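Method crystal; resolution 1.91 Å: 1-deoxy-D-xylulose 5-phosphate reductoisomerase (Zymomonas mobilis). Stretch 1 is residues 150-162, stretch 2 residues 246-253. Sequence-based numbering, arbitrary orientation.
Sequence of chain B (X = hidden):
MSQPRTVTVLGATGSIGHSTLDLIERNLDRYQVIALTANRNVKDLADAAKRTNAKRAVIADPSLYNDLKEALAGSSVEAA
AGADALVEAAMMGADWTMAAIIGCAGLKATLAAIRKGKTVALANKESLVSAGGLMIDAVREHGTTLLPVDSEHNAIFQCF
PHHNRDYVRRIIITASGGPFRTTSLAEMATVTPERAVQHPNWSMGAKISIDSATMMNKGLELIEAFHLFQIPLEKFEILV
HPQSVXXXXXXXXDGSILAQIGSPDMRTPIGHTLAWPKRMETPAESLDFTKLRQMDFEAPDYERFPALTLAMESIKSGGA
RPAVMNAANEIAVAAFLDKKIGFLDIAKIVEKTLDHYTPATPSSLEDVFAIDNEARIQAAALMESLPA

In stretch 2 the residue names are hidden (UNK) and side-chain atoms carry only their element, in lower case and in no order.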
# COMPACT_ATOMS: atom_id res chain seq x y z
N ASP B 150 0.99 7.22 -15.32
CA ASP B 150 2.32 7.52 -14.80
C ASP B 150 2.57 6.95 -13.40
O ASP B 150 1.66 6.83 -12.58
CB ASP B 150 2.56 9.03 -14.86
CG ASP B 150 2.64 9.54 -16.29
OD1 ASP B 150 2.86 8.72 -17.21
OD2 ASP B 150 2.49 10.76 -16.51
N SER B 151 3.83 6.59 -13.15
CA SER B 151 4.25 5.96 -11.89
C SER B 151 3.72 6.48 -10.57
O SER B 151 3.20 5.71 -9.78
CB SER B 151 5.78 5.93 -11.81
OG SER B 151 6.30 5.13 -12.85
N GLU B 152 3.88 7.78 -10.32
CA GLU B 152 3.42 8.34 -9.06
C GLU B 152 1.90 8.35 -8.95
O GLU B 152 1.33 7.99 -7.92
CB GLU B 152 3.93 9.77 -8.90
CG GLU B 152 5.45 9.91 -8.75
CD GLU B 152 6.20 9.83 -10.07
OE1 GLU B 152 5.57 9.96 -11.15
OE2 GLU B 152 7.43 9.65 -10.02
N HIS B 153 1.23 8.76 -10.02
CA HIS B 153 -0.22 8.82 -10.01
C HIS B 153 -0.86 7.46 -9.88
O HIS B 153 -1.85 7.30 -9.17
CB HIS B 153 -0.73 9.52 -11.26
CG HIS B 153 -0.22 10.92 -11.41
ND1 HIS B 153 0.13 11.46 -12.63
CD2 HIS B 153 0.04 11.87 -10.48
CE1 HIS B 153 0.57 12.69 -12.45
NE2 HIS B 153 0.53 12.97 -11.15
N ASN B 154 -0.30 6.47 -10.58
CA ASN B 154 -0.86 5.12 -10.52
C ASN B 154 -0.64 4.55 -9.12
O ASN B 154 -1.50 3.86 -8.58
CB ASN B 154 -0.21 4.22 -11.58
CG ASN B 154 -0.87 2.87 -11.66
OD1 ASN B 154 -0.46 1.92 -10.99
ND2 ASN B 154 -1.93 2.77 -12.46
N ALA B 155 0.51 4.87 -8.53
CA ALA B 155 0.84 4.41 -7.19
C ALA B 155 -0.15 5.02 -6.21
O ALA B 155 -0.65 4.34 -5.31
CB ALA B 155 2.26 4.84 -6.82
N ILE B 156 -0.43 6.30 -6.37
CA ILE B 156 -1.39 6.97 -5.50
C ILE B 156 -2.76 6.33 -5.67
O ILE B 156 -3.44 6.00 -4.70
CB ILE B 156 -1.49 8.47 -5.81
CG1 ILE B 156 -0.14 9.14 -5.50
CG2 ILE B 156 -2.61 9.11 -4.98
CD1 ILE B 156 -0.03 10.58 -5.98
N PHE B 157 -3.15 6.14 -6.93
CA PHE B 157 -4.43 5.53 -7.23
C PHE B 157 -4.61 4.16 -6.55
O PHE B 157 -5.69 3.86 -6.02
CB PHE B 157 -4.58 5.39 -8.74
CG PHE B 157 -5.94 4.95 -9.17
CD1 PHE B 157 -6.29 3.60 -9.10
CD2 PHE B 157 -6.88 5.87 -9.60
CE1 PHE B 157 -7.56 3.19 -9.47
CE2 PHE B 157 -8.15 5.47 -9.97
CZ PHE B 157 -8.49 4.13 -9.91
N GLN B 158 -3.56 3.33 -6.56
CA GLN B 158 -3.63 2.00 -5.94
C GLN B 158 -3.71 2.04 -4.41
O GLN B 158 -4.06 1.05 -3.79
CB GLN B 158 -2.43 1.15 -6.36
CG GLN B 158 -2.43 0.76 -7.85
CD GLN B 158 -1.39 -0.29 -8.19
OE1 GLN B 158 -1.22 -1.27 -7.46
NE2 GLN B 158 -0.70 -0.11 -9.31
N CYS B 159 -3.39 3.19 -3.83
CA CYS B 159 -3.41 3.35 -2.37
C CYS B 159 -4.48 4.34 -1.91
O CYS B 159 -4.59 4.62 -0.72
CB CYS B 159 -2.05 3.87 -1.89
SG CYS B 159 -0.63 2.85 -2.33
N PHE B 160 -5.26 4.86 -2.85
CA PHE B 160 -6.30 5.87 -2.59
C PHE B 160 -7.69 5.34 -2.27
O PHE B 160 -8.17 4.39 -2.89
CB PHE B 160 -6.39 6.80 -3.82
CG PHE B 160 -7.15 8.07 -3.57
CD1 PHE B 160 -6.52 9.17 -2.99
CD2 PHE B 160 -8.49 8.18 -3.93
CE1 PHE B 160 -7.22 10.36 -2.76
CE2 PHE B 160 -9.21 9.36 -3.71
CZ PHE B 160 -8.57 10.46 -3.12
N PRO B 161 -8.38 5.96 -1.30
CA PRO B 161 -9.73 5.50 -0.94
C PRO B 161 -10.75 6.12 -1.90
O PRO B 161 -11.33 7.17 -1.62
CB PRO B 161 -9.90 6.01 0.48
CG PRO B 161 -9.19 7.34 0.42
CD PRO B 161 -7.92 7.01 -0.37
N HIS B 162 -10.96 5.47 -3.04
CA HIS B 162 -11.90 5.96 -4.04
C HIS B 162 -13.31 6.03 -3.44
O HIS B 162 -13.74 5.12 -2.74
CB HIS B 162 -11.90 5.04 -5.26
CG HIS B 162 -10.52 4.75 -5.79
ND1 HIS B 162 -9.69 5.73 -6.28
CD2 HIS B 162 -9.83 3.58 -5.87
CE1 HIS B 162 -8.54 5.18 -6.63
NE2 HIS B 162 -8.60 3.88 -6.40
N UNK B 246 9.73 3.39 -3.81
CA UNK B 246 8.40 3.66 -3.28
C UNK B 246 7.93 4.72 -4.28
O UNK B 246 8.52 5.80 -4.38
c UNK B 246 8.92 3.19 -0.87
c UNK B 246 7.06 4.78 -1.46
c UNK B 246 8.92 3.62 0.59
c UNK B 246 8.44 4.26 -1.85
N UNK B 247 6.90 4.38 -5.03
CA UNK B 247 6.40 5.25 -6.09
C UNK B 247 5.45 6.37 -5.67
O UNK B 247 5.18 7.27 -6.46
c UNK B 247 8.10 3.58 -8.10
n UNK B 247 8.55 2.38 -8.59
c UNK B 247 7.56 1.52 -8.59
c UNK B 247 5.80 4.37 -7.18
n UNK B 247 6.48 2.12 -8.11
c UNK B 247 6.79 3.42 -7.79
N UNK B 248 4.99 6.31 -4.42
CA UNK B 248 4.12 7.31 -3.78
C UNK B 248 3.28 6.69 -2.67
O UNK B 248 3.16 5.47 -2.58
c UNK B 248 3.23 8.05 -4.78
o UNK B 248 3.96 9.12 -5.37
N UNK B 249 2.69 7.52 -1.82
CA UNK B 249 1.93 6.99 -0.70
C UNK B 249 0.70 7.81 -0.33
O UNK B 249 0.57 8.98 -0.71
s UNK B 249 5.27 6.22 1.70
c UNK B 249 6.29 7.67 1.46
c UNK B 249 2.84 6.88 0.52
c UNK B 249 4.21 6.29 0.23
N UNK B 250 -0.18 7.19 0.45
CA UNK B 250 -1.39 7.85 0.93
C UNK B 250 -1.59 7.51 2.40
O UNK B 250 -1.64 6.33 2.77
c UNK B 250 -2.54 7.68 -1.32
c UNK B 250 -2.65 7.37 0.16
c UNK B 250 -3.89 8.04 0.74
N UNK B 251 -1.68 8.52 3.25
CA UNK B 251 -1.91 8.26 4.67
C UNK B 251 -3.38 8.47 4.98
O UNK B 251 -4.00 9.43 4.53
c UNK B 251 -1.08 9.18 5.57
o UNK B 251 0.68 10.14 7.65
c UNK B 251 -0.45 9.73 7.97
o UNK B 251 -1.01 10.05 9.04
c UNK B 251 -1.17 8.78 7.05
N UNK B 252 -3.92 7.55 5.77
CA UNK B 252 -5.32 7.59 6.17
C UNK B 252 -5.46 8.19 7.57
O UNK B 252 -4.47 8.28 8.31
c UNK B 252 -4.93 5.41 3.92
c UNK B 252 -5.90 6.17 6.14
o UNK B 252 -6.52 4.22 0.83
c UNK B 252 -6.34 4.66 2.12
c UNK B 252 -7.30 5.31 4.22
c UNK B 252 -7.45 4.84 2.92
c UNK B 252 -6.04 5.60 4.74
c UNK B 252 -5.07 4.94 2.61
N UNK B 253 -6.68 8.58 7.91
CA UNK B 253 -7.02 9.19 9.20
C UNK B 253 -6.61 8.37 10.41
O UNK B 253 -6.45 8.92 11.50
c UNK B 253 -9.21 10.27 8.18
c UNK B 253 -8.50 11.60 7.99
c UNK B 253 -10.68 10.51 8.56
c UNK B 253 -8.53 9.45 9.28

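Position 246 carries four carbons, forked at the first, with one arm two carbons long. Its CA-to-CB bond points away from the helix, and no side-chain atom comes within 7 Å of stretch 1. The fork and the unequal arms make it isoleucine, Ile246, a buried residue that takes no part in this contact.

Position 247 has one carbon leading to a five-membered ring of three carbons and two nitrogens. The bond to CB points toward the helix, and CB lies 3.6 Å from CB of Ala155 and 3.9 Å from O of Ser151. The ring makes this His247. Its backbone contributes as well: O of His247 sits 3.3 Å from CA of Glu152, with an angle of 153° at the hydrogen, a CA-H...O contact that suits the 5.2 Å between the CA atoms of Glu152 and His247.

Position 248 shows one carbon and one oxygen, the smallest side chain of the strand. Its CB packs 3.6 Å from CG1 of Ile156 and 3.9 Å from CB of Ala155, while the oxygen lies 3.6 Å from CB of Glu152. This is Ser248. Its OG donates a very short hydrogen bond, 2.5 Å, to O of His247. OG is also hydrogen-bonded elsewhere in the structure, and it makes no hydrogen bond to the helix; its nearest helix atom is CB of Glu152.

Position 249 is an unbranched chain of two carbons, a sulfur and a terminal carbon, hence methionine. Met249 points away and stays 6.0 Å or more from stretch 1 with its side chain.

At position 250 one carbon carries two more, and the side chain points back toward the helix. One branch reaches CG2 of Ile156 and CB of Cys159, both at 3.9 Å; the other lies 4.3 Å from CD of Pro161. The symmetrical fork on CB identifies Val250, whose CB also rests 3.5 Å from O of Cys159.

Position 251 has three carbons, the third bearing two oxygens, and points away. It is Glu251, its carboxylate hydrogen-bonded elsewhere in the structure.

Position 252 bears one carbon, a six-carbon ring and an oxygen. CA-to-CB runs sideways, but the end of the side chain swings nearer, bringing the oxygen 2.5 Å from O of Cys159. This is Tyr252: OH donates the hydrogen bond, and O of Cys159 lies at the ring edge, near its plane. CB of Pro161 packs 3.7 Å from CE2 of Tyr252.

Position 253 has four carbons forked at the second, beyond reach of stretch 1: Leu253.

The strand crosses the helix at 41°, and its facing is not a simple alternation: His247 and Ser248 both point toward the helix, and only from Ser248 on do inward and outward positions alternate, Ser248 and Val250 in, Met249 and Glu251 out. Compact side chains meet at Ala155 and Ser248, where the two backbones run close; farther along, Val250 packs against Ile156, Cys159 and Pro161. Where the CA atoms of Pro161 and Tyr252 stand 8.6 Å apart, the long tyrosine spans the gap and supplies the one hydrogen bond between the stretches.

Stretch 2 (246-253) IHSMVEYL
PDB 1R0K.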